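Side-chain contacts in hypothetical protein PA2201 (PDB 2FEF), which is of unknown function but probably acts as an immunity protein that protects the cell against a PoNe-type nuclease toxin: residues P29-D34 / G254-E259; E81-L86 / L105-L110; A140-Q145 / Q174-R179; R208-E213 / V265-D270; R231-F234 / A240-K243. All coordinates share one frame; numbering follows the deposited sequence. Where two conformers were deposited one is given.

Contact 1. Residues P29-D34 / G254-E259; sequences PRRNID and GWWAME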
# COMPACT_ATOMS: atom_id res chain seq x y z
N PRO B 29 9.16 5.59 -25.19
CA PRO B 29 8.96 4.18 -24.78
C PRO B 29 9.44 3.15 -25.82
O PRO B 29 9.44 3.42 -27.04
CB PRO B 29 7.44 4.08 -24.60
CG PRO B 29 7.05 5.51 -24.17
CD PRO B 29 7.89 6.35 -25.12
N ARG B 30 9.79 1.97 -25.34
CA ARG B 30 10.25 0.87 -26.20
C ARG B 30 9.13 0.14 -26.96
O ARG B 30 9.39 -0.58 -27.94
CB ARG B 30 11.09 -0.12 -25.38
CG ARG B 30 12.50 0.35 -25.12
CD ARG B 30 13.36 -0.75 -24.48
NE ARG B 30 14.72 -0.25 -24.26
CZ ARG B 30 15.11 0.41 -23.17
NH1 ARG B 30 16.37 0.84 -23.11
NH2 ARG B 30 14.26 0.66 -22.16
N ARG B 31 7.90 0.35 -26.50
CA ARG B 31 6.70 -0.19 -27.15
C ARG B 31 5.57 0.78 -26.88
O ARG B 31 5.73 1.70 -26.07
CB ARG B 31 6.37 -1.59 -26.59
CG ARG B 31 5.97 -1.62 -25.13
CD ARG B 31 5.86 -3.06 -24.61
NE ARG B 31 5.36 -3.10 -23.21
CZ ARG B 31 4.09 -3.15 -22.85
NH1 ARG B 31 3.11 -3.19 -23.76
NH2 ARG B 31 3.78 -3.15 -21.54
N ASN B 32 4.43 0.58 -27.54
CA ASN B 32 3.26 1.43 -27.35
C ASN B 32 2.69 1.24 -25.96
O ASN B 32 2.27 0.14 -25.59
CB ASN B 32 2.16 1.16 -28.40
CG ASN B 32 0.96 2.09 -28.24
OD1 ASN B 32 1.10 3.31 -28.29
ND2 ASN B 32 -0.22 1.52 -28.04
N ILE B 33 2.69 2.30 -25.17
CA ILE B 33 2.14 2.21 -23.80
C ILE B 33 1.26 3.42 -23.56
O ILE B 33 1.32 4.39 -24.31
CB ILE B 33 3.25 2.14 -22.73
CG1 ILE B 33 4.11 3.41 -22.74
CG2 ILE B 33 4.07 0.85 -22.89
CD1 ILE B 33 5.04 3.53 -21.56
N ASP B 34 0.40 3.35 -22.55
CA ASP B 34 -0.34 4.54 -22.16
C ASP B 34 0.50 5.26 -21.11
O ASP B 34 0.70 4.73 -20.01
CB ASP B 34 -1.70 4.15 -21.59
CG ASP B 34 -2.51 5.37 -21.21
OD1 ASP B 34 -2.16 6.05 -20.22
OD2 ASP B 34 -3.50 5.65 -21.92
N GLY B 254 7.03 -9.86 -19.09
CA GLY B 254 6.07 -9.10 -19.91
C GLY B 254 6.23 -9.32 -21.42
O GLY B 254 6.25 -10.46 -21.91
N TRP B 255 6.37 -8.21 -22.13
CA TRP B 255 6.43 -8.15 -23.59
C TRP B 255 7.75 -8.67 -24.17
O TRP B 255 7.83 -9.01 -25.35
CB TRP B 255 6.28 -6.67 -23.95
CG TRP B 255 6.25 -6.26 -25.38
CD1 TRP B 255 7.28 -5.74 -26.11
CD2 TRP B 255 5.11 -6.26 -26.22
NE1 TRP B 255 6.85 -5.41 -27.36
CE2 TRP B 255 5.51 -5.71 -27.46
CE3 TRP B 255 3.78 -6.65 -26.04
CZ2 TRP B 255 4.62 -5.58 -28.53
CZ3 TRP B 255 2.89 -6.50 -27.11
CH2 TRP B 255 3.32 -5.97 -28.34
N TRP B 256 8.80 -8.70 -23.36
CA TRP B 256 10.17 -8.72 -23.88
C TRP B 256 10.79 -10.08 -24.05
O TRP B 256 10.84 -10.87 -23.12
CB TRP B 256 11.07 -7.83 -22.99
CG TRP B 256 10.50 -6.45 -22.96
CD1 TRP B 256 9.87 -5.84 -21.91
CD2 TRP B 256 10.45 -5.55 -24.06
NE1 TRP B 256 9.42 -4.60 -22.31
CE2 TRP B 256 9.78 -4.39 -23.62
CE3 TRP B 256 10.90 -5.62 -25.39
CZ2 TRP B 256 9.55 -3.30 -24.44
CZ3 TRP B 256 10.67 -4.54 -26.22
CH2 TRP B 256 10.00 -3.39 -25.74
N ALA B 257 11.32 -10.34 -25.25
CA ALA B 257 12.14 -11.51 -25.48
C ALA B 257 13.52 -11.30 -24.89
O ALA B 257 14.51 -11.17 -25.62
CB ALA B 257 12.26 -11.79 -27.02
N MSE B 258 13.59 -11.31 -23.57
CA MSE B 258 14.83 -11.07 -22.80
C MSE B 258 15.83 -12.16 -23.03
O MSE B 258 17.03 -11.91 -23.04
CB MSE B 258 14.48 -11.14 -21.31
CG MSE B 258 13.68 -10.00 -20.92
SE MSE B 258 13.37 -10.15 -18.98
CE MSE B 258 12.41 -8.48 -18.94
N GLU B 259 15.32 -13.39 -23.20
CA GLU B 259 16.20 -14.53 -23.44
C GLU B 259 16.94 -14.42 -24.79
O GLU B 259 18.15 -14.58 -24.84
CB GLU B 259 15.46 -15.87 -23.28
CG GLU B 259 14.51 -16.39 -24.39
CD GLU B 259 13.26 -15.57 -24.61
OE1 GLU B 259 13.39 -14.36 -24.89
OE2 GLU B 259 12.14 -16.13 -24.61
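R31 and W255 mark the closest approach of two irregular backbones, their CA atoms 8.7 Å apart, so the side chains must span the gap. R31 does most of this. Its CG sits between the backbone N and the carbonyl carbon (chi1 65°) and the chain then runs extended, laying CD over one face of the W255 five-membered ring, 3.4 Å from the centroid: a CH-pi contact. The guanidinium plane is turned only 22° from that indole, and I33 CG2 lies over the centre of one guanidinium face. W256 comes in beside this pair: its CZ2 is 3.7 Å from R31 CD, while its CH2 meets R30 CB at 3.5 Å. The polar ends are held by other parts of the chain. D92 takes a salt bridge from R31 NH2 and a hydrogen bond from W256 NE1, fixing both groups together, and R30 pairs with D283. The contact thus joins the loop ahead of helix 35-54 to the lead-in of helix 258-267, with W256 packed on L88 and I91 of helix 66-93.

Contact 2. Residues E81-L86 / L105-L110; sequences ENASTL and LETAAL
A83 and T107 face each other where helices 66-93 and 97-127 run antiparallel. The local axes are 8.7 Å apart at an angle of 160°, and the CA atoms of this pair come within 5.1 Å. Small residues make that closeness possible, and the way T107 is turned decides what meets what. With chi1 at -52°, its CG2 is anti to the backbone N and reaches across to S84, 3.3 Å from OG. The hydroxyl occupies the other branch, where T107 OG1 lies 3.8 Å from A83 CB; its hydrogen bond goes back to I103 O in its own helix. S84 is arranged in a similar way: its OG, anti to the carbonyl carbon (chi1 -76°), accepts from W111 NE1, the residue next after L110 on the partner helix. L110 closes one end of the contact by bringing CD1 up to A83 CB at 3.8 Å. F148 and Q151 of helix 146-158 rest against S84 and T107 respectively, and Q151 NE2 also bonds S84 O. Although the interface carries two hydroxyls, both keep a hydrogen-bonding partner beyond these segments, so the two helices meet here through van der Waals contact, T107 CG2 on S84 OG and A83 CB on L110 CD1.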
# COMPACT_ATOMS: atom_id res chain seq x y z
N GLU B 81 10.27 -8.77 -5.57
CA GLU B 81 9.35 -8.83 -6.75
C GLU B 81 8.97 -7.44 -7.24
O GLU B 81 8.90 -7.19 -8.42
CB GLU B 81 8.06 -9.61 -6.41
CG GLU B 81 8.25 -11.11 -6.11
CD GLU B 81 6.93 -11.91 -6.04
OE1 GLU B 81 5.86 -11.40 -6.44
OE2 GLU B 81 6.98 -13.05 -5.56
N ASN B 82 8.68 -6.53 -6.31
CA ASN B 82 8.32 -5.16 -6.69
C ASN B 82 9.46 -4.45 -7.40
O ASN B 82 9.24 -3.64 -8.33
CB ASN B 82 7.92 -4.35 -5.44
CG ASN B 82 6.64 -4.85 -4.76
OD1 ASN B 82 5.80 -5.59 -5.34
ND2 ASN B 82 6.48 -4.45 -3.50
N ALA B 83 10.69 -4.73 -6.96
CA ALA B 83 11.86 -4.18 -7.67
C ALA B 83 12.00 -4.79 -9.05
O ALA B 83 12.36 -4.09 -9.99
CB ALA B 83 13.18 -4.37 -6.86
N SER B 84 11.74 -6.08 -9.20
CA SER B 84 11.68 -6.68 -10.56
C SER B 84 10.61 -6.01 -11.47
O SER B 84 10.85 -5.81 -12.65
CB SER B 84 11.43 -8.19 -10.48
OG SER B 84 12.64 -8.86 -10.09
N THR B 85 9.43 -5.72 -10.91
CA THR B 85 8.35 -5.06 -11.68
C THR B 85 8.77 -3.65 -12.01
O THR B 85 8.59 -3.20 -13.12
CB THR B 85 6.99 -5.14 -10.95
OG1 THR B 85 6.78 -6.50 -10.54
CG2 THR B 85 5.88 -4.71 -11.88
N LEU B 86 9.40 -2.97 -11.06
CA LEU B 86 9.93 -1.63 -11.36
C LEU B 86 10.87 -1.68 -12.55
O LEU B 86 10.80 -0.84 -13.45
CB LEU B 86 10.66 -1.05 -10.13
CG LEU B 86 10.86 0.47 -10.23
CD1 LEU B 86 9.60 1.27 -9.97
CD2 LEU B 86 11.98 0.93 -9.25
N LEU B 105 20.85 -3.30 -10.26
CA LEU B 105 21.79 -3.61 -9.16
C LEU B 105 21.03 -3.80 -7.85
O LEU B 105 21.39 -4.69 -7.07
CB LEU B 105 22.85 -2.52 -8.98
CG LEU B 105 23.88 -2.39 -10.11
CD1 LEU B 105 24.93 -1.41 -9.67
CD2 LEU B 105 24.51 -3.74 -10.52
N GLU B 106 19.98 -3.00 -7.65
CA GLU B 106 19.18 -3.12 -6.41
C GLU B 106 18.17 -4.23 -6.45
O GLU B 106 17.86 -4.84 -5.41
CB GLU B 106 18.49 -1.79 -6.08
CG GLU B 106 19.48 -0.66 -5.76
CD GLU B 106 20.37 -1.04 -4.61
OE1 GLU B 106 19.88 -1.70 -3.66
OE2 GLU B 106 21.56 -0.69 -4.64
N THR B 107 17.64 -4.48 -7.64
CA THR B 107 16.74 -5.62 -7.82
C THR B 107 17.50 -6.92 -7.47
O THR B 107 17.03 -7.73 -6.65
CB THR B 107 16.25 -5.71 -9.26
OG1 THR B 107 15.71 -4.44 -9.66
CG2 THR B 107 15.22 -6.84 -9.42
N ALA B 108 18.67 -7.09 -8.07
CA ALA B 108 19.53 -8.23 -7.76
C ALA B 108 19.90 -8.28 -6.27
O ALA B 108 19.85 -9.36 -5.65
CB ALA B 108 20.78 -8.20 -8.64
N ALA B 109 20.25 -7.13 -5.68
CA ALA B 109 20.63 -7.09 -4.25
C ALA B 109 19.45 -7.48 -3.38
O ALA B 109 19.61 -8.19 -2.43
CB ALA B 109 21.08 -5.70 -3.86
N LEU B 110 18.25 -6.99 -3.70
CA LEU B 110 17.10 -7.32 -2.86
C LEU B 110 16.78 -8.81 -2.94
O LEU B 110 16.44 -9.40 -1.91
CB LEU B 110 15.88 -6.46 -3.19
CG LEU B 110 15.97 -5.00 -2.72
CD1 LEU B 110 14.88 -4.22 -3.48
CD2 LEU B 110 15.87 -4.88 -1.15

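Contact 3. Residues A140-Q145 / Q174-R179; sequences APRTGQ and QFDTDR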
# COMPACT_ATOMS: atom_id res chain seq x y z
N ALA B 140 12.01 -20.28 -6.94
CA ALA B 140 11.87 -21.68 -7.38
C ALA B 140 11.49 -21.69 -8.85
O ALA B 140 10.31 -21.51 -9.18
CB ALA B 140 10.79 -22.37 -6.57
N PRO B 141 12.49 -21.88 -9.74
CA PRO B 141 12.26 -21.70 -11.17
C PRO B 141 11.37 -22.79 -11.77
O PRO B 141 10.80 -22.58 -12.81
CB PRO B 141 13.67 -21.81 -11.75
CG PRO B 141 14.55 -21.40 -10.65
CD PRO B 141 13.91 -22.16 -9.48
N ARG B 142 11.22 -23.93 -11.10
CA ARG B 142 10.33 -24.98 -11.62
C ARG B 142 8.86 -24.58 -11.57
O ARG B 142 8.01 -25.16 -12.28
CB ARG B 142 10.56 -26.31 -10.87
CG ARG B 142 11.81 -27.03 -11.35
CD ARG B 142 12.16 -28.21 -10.40
NE ARG B 142 13.53 -28.67 -10.65
CZ ARG B 142 13.86 -29.55 -11.58
NH1 ARG B 142 12.92 -30.11 -12.34
NH2 ARG B 142 15.12 -29.89 -11.75
N THR B 143 8.56 -23.60 -10.72
CA THR B 143 7.20 -23.07 -10.57
C THR B 143 6.93 -21.86 -11.48
O THR B 143 7.76 -21.49 -12.30
CB THR B 143 6.97 -22.63 -9.16
OG1 THR B 143 7.76 -21.46 -8.89
CG2 THR B 143 7.38 -23.75 -8.17
N GLY B 144 5.79 -21.21 -11.27
CA GLY B 144 5.44 -19.97 -11.97
C GLY B 144 6.38 -18.79 -11.70
O GLY B 144 6.21 -17.75 -12.32
N GLN B 145 7.32 -18.96 -10.78
CA GLN B 145 8.28 -17.90 -10.46
C GLN B 145 9.34 -17.73 -11.52
O GLN B 145 10.07 -16.75 -11.49
CB GLN B 145 9.00 -18.17 -9.13
CG GLN B 145 8.23 -17.77 -7.88
CD GLN B 145 9.05 -17.98 -6.61
OE1 GLN B 145 9.35 -19.11 -6.24
NE2 GLN B 145 9.41 -16.88 -5.94
N GLN B 174 19.55 -21.66 -5.71
CA GLN B 174 20.17 -22.88 -5.18
C GLN B 174 20.51 -23.85 -6.31
O GLN B 174 20.29 -25.06 -6.21
CB GLN B 174 19.28 -23.55 -4.11
CG GLN B 174 18.96 -22.64 -2.93
CD GLN B 174 18.19 -23.35 -1.81
OE1 GLN B 174 17.90 -24.55 -1.88
NE2 GLN B 174 17.85 -22.60 -0.78
N PHE B 175 21.05 -23.28 -7.40
CA PHE B 175 21.46 -24.03 -8.58
C PHE B 175 20.37 -24.88 -9.23
O PHE B 175 20.68 -25.78 -10.00
CB PHE B 175 22.74 -24.86 -8.30
CG PHE B 175 24.01 -24.06 -8.39
CD1 PHE B 175 24.60 -23.79 -9.62
CD2 PHE B 175 24.62 -23.59 -7.25
CE1 PHE B 175 25.78 -23.06 -9.70
CE2 PHE B 175 25.80 -22.86 -7.31
CZ PHE B 175 26.37 -22.58 -8.52
N ASP B 176 19.11 -24.57 -8.95
CA ASP B 176 18.00 -25.30 -9.58
C ASP B 176 17.64 -24.59 -10.90
O ASP B 176 16.62 -23.93 -11.02
CB ASP B 176 16.80 -25.36 -8.61
CG ASP B 176 15.70 -26.37 -9.05
OD1 ASP B 176 15.92 -27.20 -9.96
OD2 ASP B 176 14.60 -26.32 -8.47
N THR B 177 18.52 -24.75 -11.88
CA THR B 177 18.43 -24.08 -13.15
C THR B 177 18.15 -25.13 -14.23
O THR B 177 18.52 -26.30 -14.06
CB THR B 177 19.76 -23.38 -13.47
OG1 THR B 177 20.84 -24.30 -13.25
CG2 THR B 177 19.97 -22.17 -12.56
N ASP B 178 17.48 -24.70 -15.30
CA ASP B 178 17.24 -25.54 -16.47
C ASP B 178 18.12 -25.14 -17.66
O ASP B 178 19.04 -24.33 -17.49
CB ASP B 178 15.74 -25.56 -16.84
CG ASP B 178 15.25 -24.27 -17.50
OD1 ASP B 178 15.90 -23.20 -17.37
OD2 ASP B 178 14.17 -24.33 -18.14
N ARG B 179 17.85 -25.68 -18.85
CA ARG B 179 18.77 -25.49 -19.97
C ARG B 179 18.98 -24.01 -20.30
O ARG B 179 20.12 -23.53 -20.39
CB ARG B 179 18.30 -26.24 -21.20
CG ARG B 179 19.26 -26.09 -22.42
CD ARG B 179 18.91 -27.05 -23.53
NE ARG B 179 19.36 -28.40 -23.26
CZ ARG B 179 19.15 -29.44 -24.07
NH1 ARG B 179 18.46 -29.27 -25.19
NH2 ARG B 179 19.62 -30.65 -23.75
O HOH W 1 12.12 -24.82 -8.56
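R142 and D176 form the salt bridge that ties these two loops together. NE of R142 gives D176 OD1 its main bond, 2.9 Å long with an N-H...O angle of 148°, arriving at the syn lone pair and tilted 18° from the guanidinium plane. A weak bond from R142 NH2 shares the same oxygen at 3.3 Å. The guanidinium and carboxylate are nearly coplanar, 26° apart, although the side chains themselves meet at about a right angle. The other carboxylate oxygen is used too: a water donates to D176 OD2 and accepts from R142 N, so residue 142 holds the aspartate through both side chain and backbone. Next to them the P141 ring covers the D176 carbonyl, with CG 3.3 Å from D176 O, a buried oxygen that has no hydrogen-bonding partner.

Further out, a type I turn from A140 to T143 sets the R142 backbone. A140 O is gripped by both T143 N and T143 OG1, the latter at 2.6 Å, while T143 OG1 accepts from Q145 N, a capping bond in the turn that leads into helix 146-158. An inverse gamma turn centred on D176 shapes the opposite loop. E197 forms a second salt bridge with R142, through NH1. The bridge therefore joins the entry to helix 146-158 with the link between helices 165-172 and 179-189, and P141 also packs on L181 of the latter.

Contact 4. Residues R208-E213 / V265-D270; sequences RAFFEE and VLYGWD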
# COMPACT_ATOMS: atom_id res chain seq x y z
N ARG B 208 14.83 -25.59 -28.46
CA ARG B 208 15.51 -26.89 -28.62
C ARG B 208 16.37 -26.97 -29.86
O ARG B 208 17.51 -27.43 -29.78
CB ARG B 208 14.52 -28.06 -28.58
CG ARG B 208 15.13 -29.44 -28.75
CD ARG B 208 14.21 -30.50 -28.15
NE ARG B 208 14.37 -31.81 -28.79
CZ ARG B 208 14.10 -32.99 -28.21
NH1 ARG B 208 13.67 -33.06 -26.95
NH2 ARG B 208 14.27 -34.11 -28.91
N ALA B 209 15.86 -26.50 -31.00
CA ALA B 209 16.63 -26.49 -32.25
C ALA B 209 17.89 -25.63 -32.12
O ALA B 209 18.97 -26.03 -32.57
CB ALA B 209 15.77 -25.99 -33.40
N PHE B 210 17.74 -24.45 -31.51
CA PHE B 210 18.86 -23.53 -31.35
C PHE B 210 19.96 -24.12 -30.44
O PHE B 210 21.16 -24.01 -30.73
CB PHE B 210 18.37 -22.18 -30.82
CG PHE B 210 19.47 -21.27 -30.34
CD1 PHE B 210 20.17 -20.49 -31.24
CD2 PHE B 210 19.82 -21.22 -29.00
CE1 PHE B 210 21.19 -19.67 -30.81
CE2 PHE B 210 20.85 -20.39 -28.56
CZ PHE B 210 21.53 -19.62 -29.47
N PHE B 211 19.55 -24.74 -29.34
CA PHE B 211 20.50 -25.29 -28.38
C PHE B 211 21.26 -26.50 -28.93
O PHE B 211 22.47 -26.66 -28.68
CB PHE B 211 19.78 -25.67 -27.09
CG PHE B 211 19.34 -24.48 -26.26
CD1 PHE B 211 18.11 -24.50 -25.60
CD2 PHE B 211 20.16 -23.37 -26.12
CE1 PHE B 211 17.70 -23.43 -24.81
CE2 PHE B 211 19.76 -22.27 -25.35
CZ PHE B 211 18.53 -22.31 -24.69
N GLU B 212 20.55 -27.35 -29.67
CA GLU B 212 21.06 -28.68 -30.06
C GLU B 212 21.63 -28.73 -31.47
O GLU B 212 22.63 -29.41 -31.72
CB GLU B 212 19.95 -29.73 -29.91
CG GLU B 212 19.47 -29.91 -28.46
CD GLU B 212 18.41 -31.00 -28.32
OE1 GLU B 212 17.99 -31.58 -29.34
OE2 GLU B 212 18.01 -31.29 -27.16
N GLU B 213 20.99 -28.01 -32.39
CA GLU B 213 21.34 -28.06 -33.82
C GLU B 213 21.97 -26.76 -34.33
O GLU B 213 22.47 -26.72 -35.46
CB GLU B 213 20.10 -28.41 -34.67
CG GLU B 213 19.34 -29.68 -34.26
N VAL B 265 23.94 -11.01 -26.87
CA VAL B 265 25.13 -10.50 -26.19
C VAL B 265 26.13 -11.64 -25.97
O VAL B 265 27.33 -11.49 -26.23
CB VAL B 265 24.76 -9.83 -24.84
CG1 VAL B 265 26.04 -9.40 -24.07
CG2 VAL B 265 23.83 -8.61 -25.08
N LEU B 266 25.62 -12.77 -25.48
CA LEU B 266 26.46 -13.94 -25.16
C LEU B 266 27.15 -14.56 -26.38
O LEU B 266 28.32 -14.97 -26.29
CB LEU B 266 25.61 -14.98 -24.44
CG LEU B 266 25.10 -14.55 -23.06
CD1 LEU B 266 24.11 -15.60 -22.52
CD2 LEU B 266 26.24 -14.27 -22.08
N TYR B 267 26.43 -14.63 -27.50
CA TYR B 267 26.97 -15.24 -28.73
C TYR B 267 27.66 -14.28 -29.68
O TYR B 267 28.48 -14.71 -30.48
CB TYR B 267 25.88 -15.98 -29.51
CG TYR B 267 25.58 -17.35 -28.99
CD1 TYR B 267 24.79 -17.52 -27.87
CD2 TYR B 267 26.10 -18.48 -29.61
CE1 TYR B 267 24.51 -18.79 -27.38
CE2 TYR B 267 25.82 -19.76 -29.12
CZ TYR B 267 25.01 -19.90 -28.02
OH TYR B 267 24.73 -21.16 -27.53
N GLY B 268 27.36 -12.99 -29.59
CA GLY B 268 28.12 -11.99 -30.37
C GLY B 268 27.79 -11.92 -31.85
O GLY B 268 28.46 -11.23 -32.62
N TRP B 269 26.74 -12.62 -32.25
CA TRP B 269 26.38 -12.71 -33.65
C TRP B 269 25.74 -11.43 -34.21
O TRP B 269 25.35 -10.54 -33.45
CB TRP B 269 25.44 -13.89 -33.86
CG TRP B 269 24.17 -13.84 -33.05
CD1 TRP B 269 23.48 -12.72 -32.62
CD2 TRP B 269 23.42 -14.96 -32.63
NE1 TRP B 269 22.35 -13.10 -31.96
CE2 TRP B 269 22.29 -14.47 -31.94
CE3 TRP B 269 23.61 -16.34 -32.75
CZ2 TRP B 269 21.35 -15.31 -31.37
CZ3 TRP B 269 22.67 -17.18 -32.20
CH2 TRP B 269 21.55 -16.66 -31.52
N ASP B 270 25.66 -11.35 -35.54
CA ASP B 270 24.94 -10.28 -36.22
C ASP B 270 23.45 -10.52 -36.06
O ASP B 270 22.89 -11.44 -36.66
CB ASP B 270 25.33 -10.24 -37.71
CG ASP B 270 24.71 -9.07 -38.46
OD1 ASP B 270 23.79 -8.41 -37.93
OD2 ASP B 270 25.12 -8.82 -39.60
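F210 and Y267 make the edge-to-face pair of this contact. The two side chains come from opposite directions, and CZ of F210 stands over one face of the Y267 ring, nearer its rim, at 3.7 Å from Y267 CE1. The centroids are 5.3 Å apart and the planes 65° apart, a T-shaped arrangement. F210 gets there because its CG is anti to the backbone N (chi1 168°), which carries the ring across to Y267 and W269.

A second aromatic pairing is rim to rim. The F210 ring and the six-membered ring of W269 have their planes at 77° and their centroids 5.5 Å apart, neither lying over the other's face. The shortest separation modelled between these rims is closer than carbons can sit and is doubtful, so only the overall placement should be trusted. W269 has its CG between the backbone N and the carbonyl carbon, and Y267 CB lies over one face of the W269 ring.

Apolar packing from neighbouring parts of the chain completes the surroundings: loop residues A221 and L222 pack against F210, and L222 also touches W269. Helix 208-213 is further placed by E212, which forms a salt bridge with R179. F210, Y267 and W269 together are an aromatic cluster that joins helix 208-213 to the last residue of helix 258-267 and the loop that follows.

Contact 5. Residues R231-F234 / A240-K243; sequences REFF and AQKK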
# COMPACT_ATOMS: atom_id res chain seq x y z
N ARG B 231 5.45 -12.47 -31.16
CA ARG B 231 4.58 -11.67 -31.99
C ARG B 231 3.20 -12.31 -32.16
O ARG B 231 2.20 -11.62 -31.96
CB ARG B 231 5.22 -11.31 -33.35
CG ARG B 231 4.35 -10.31 -34.15
CD ARG B 231 5.03 -9.82 -35.40
NE ARG B 231 4.04 -9.58 -36.46
CZ ARG B 231 4.28 -9.69 -37.77
NH1 ARG B 231 5.48 -10.03 -38.23
NH2 ARG B 231 3.29 -9.46 -38.62
N GLU B 232 3.15 -13.59 -32.52
CA GLU B 232 1.88 -14.29 -32.72
C GLU B 232 1.11 -14.55 -31.42
O GLU B 232 -0.14 -14.63 -31.42
CB GLU B 232 2.10 -15.59 -33.50
CG GLU B 232 2.43 -15.30 -34.97
CD GLU B 232 2.88 -16.52 -35.77
OE1 GLU B 232 2.93 -17.66 -35.25
OE2 GLU B 232 3.19 -16.33 -36.97
N PHE B 233 1.84 -14.68 -30.33
CA PHE B 233 1.21 -14.85 -29.02
C PHE B 233 0.50 -13.54 -28.61
O PHE B 233 -0.67 -13.56 -28.25
CB PHE B 233 2.26 -15.22 -27.97
CG PHE B 233 1.68 -15.31 -26.58
CD1 PHE B 233 0.78 -16.32 -26.27
CD2 PHE B 233 1.98 -14.36 -25.61
CE1 PHE B 233 0.20 -16.40 -25.00
CE2 PHE B 233 1.41 -14.43 -24.34
CZ PHE B 233 0.53 -15.47 -24.03
N PHE B 234 1.21 -12.42 -28.70
CA PHE B 234 0.66 -11.17 -28.20
C PHE B 234 -0.36 -10.57 -29.18
O PHE B 234 -1.07 -9.62 -28.86
CB PHE B 234 1.77 -10.18 -27.78
CG PHE B 234 2.46 -10.56 -26.50
CD1 PHE B 234 1.77 -10.52 -25.28
CD2 PHE B 234 3.81 -10.97 -26.50
CE1 PHE B 234 2.43 -10.90 -24.06
CE2 PHE B 234 4.46 -11.35 -25.35
CZ PHE B 234 3.78 -11.31 -24.09
N ALA B 240 -7.82 -15.24 -25.16
CA ALA B 240 -7.17 -16.35 -25.86
C ALA B 240 -5.76 -16.64 -25.32
O ALA B 240 -5.39 -17.80 -25.15
CB ALA B 240 -7.12 -16.08 -27.35
N GLN B 241 -5.00 -15.59 -25.02
CA GLN B 241 -3.67 -15.76 -24.45
C GLN B 241 -3.73 -16.61 -23.18
O GLN B 241 -2.89 -17.52 -22.96
CB GLN B 241 -3.06 -14.40 -24.12
CG GLN B 241 -2.68 -13.56 -25.37
CD GLN B 241 -2.08 -12.20 -25.01
OE1 GLN B 241 -1.49 -12.04 -23.95
NE2 GLN B 241 -2.22 -11.23 -25.90
N LYS B 242 -4.73 -16.33 -22.35
CA LYS B 242 -4.86 -16.99 -21.08
C LYS B 242 -5.29 -18.46 -21.17
O LYS B 242 -4.95 -19.24 -20.29
CB LYS B 242 -5.71 -16.14 -20.13
CG LYS B 242 -4.87 -14.98 -19.56
CD LYS B 242 -5.69 -13.69 -19.42
CE LYS B 242 -4.85 -12.43 -19.63
NZ LYS B 242 -4.19 -12.32 -21.00
N LYS B 243 -5.99 -18.81 -22.25
CA LYS B 243 -6.33 -20.20 -22.55
C LYS B 243 -5.15 -21.07 -23.09
O LYS B 243 -5.23 -22.30 -23.03
CB LYS B 243 -7.52 -20.27 -23.52
CG LYS B 243 -8.86 -19.87 -22.93
CD LYS B 243 -9.13 -20.69 -21.67
CE LYS B 243 -10.41 -20.33 -20.99
NZ LYS B 243 -10.36 -20.98 -19.66
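Q241 NE2 lies beside F234 O, 3.6 Å away, but its hydrogen bond goes to L236 O. The amide N-H is thus held by the connection between helices 223-234 and 238-243. The aliphatic part of the glutamine does the apolar work. CG, anti to the carbonyl carbon (chi1 -70°), leads an extended chain across the F233 ring, and Q241 CG hovers over one face 4.2 Å from the centroid, 20° off the normal, as a CH-pi contact. Beside it Q241 CB meets F233 CZ at 3.7 Å. OE1 of Q241 lies near both rings, 3.8 Å from F234 CD1 and the same from F233 CE2, with the amide and F234 ring planes nearly perpendicular at 87°. The two phenylalanines also pack on each other, F233 CD2 standing over the centre of the F234 ring. R246 makes a cation-pi contact with F233, and F234 meets the rings of W255 and H279. One glutamine therefore divides its labour, methylenes on the F233 ring and amide N-H on L236 O of the link, so that a single side chain spans from the second helix to both the first and the turn between them.

Overall arrangement
The five contacts are spread through an all-helical chain. Contact 2 joins two long helices, 66-93 and 97-127, in the N-terminal domain-like region, and contact 1 bridges this region to the C-terminal PoNi-like one, closing a long loop of chain in which contacts 2, 3 and 5 are nested. Contacts 1 and 4 both use helix 258-267, with centres about 22 Å apart, and their segments alternate along the chain. Contact 5, about 15 Å from contact 1 between centres, touches it where F234 packs on G254 and W255. Contacts 3 and 4 also meet, through the R179-E212 salt bridge. Contact 2 touches none of the others. The C-terminal helices are thus stitched together locally, while contact 1 ties the two regions.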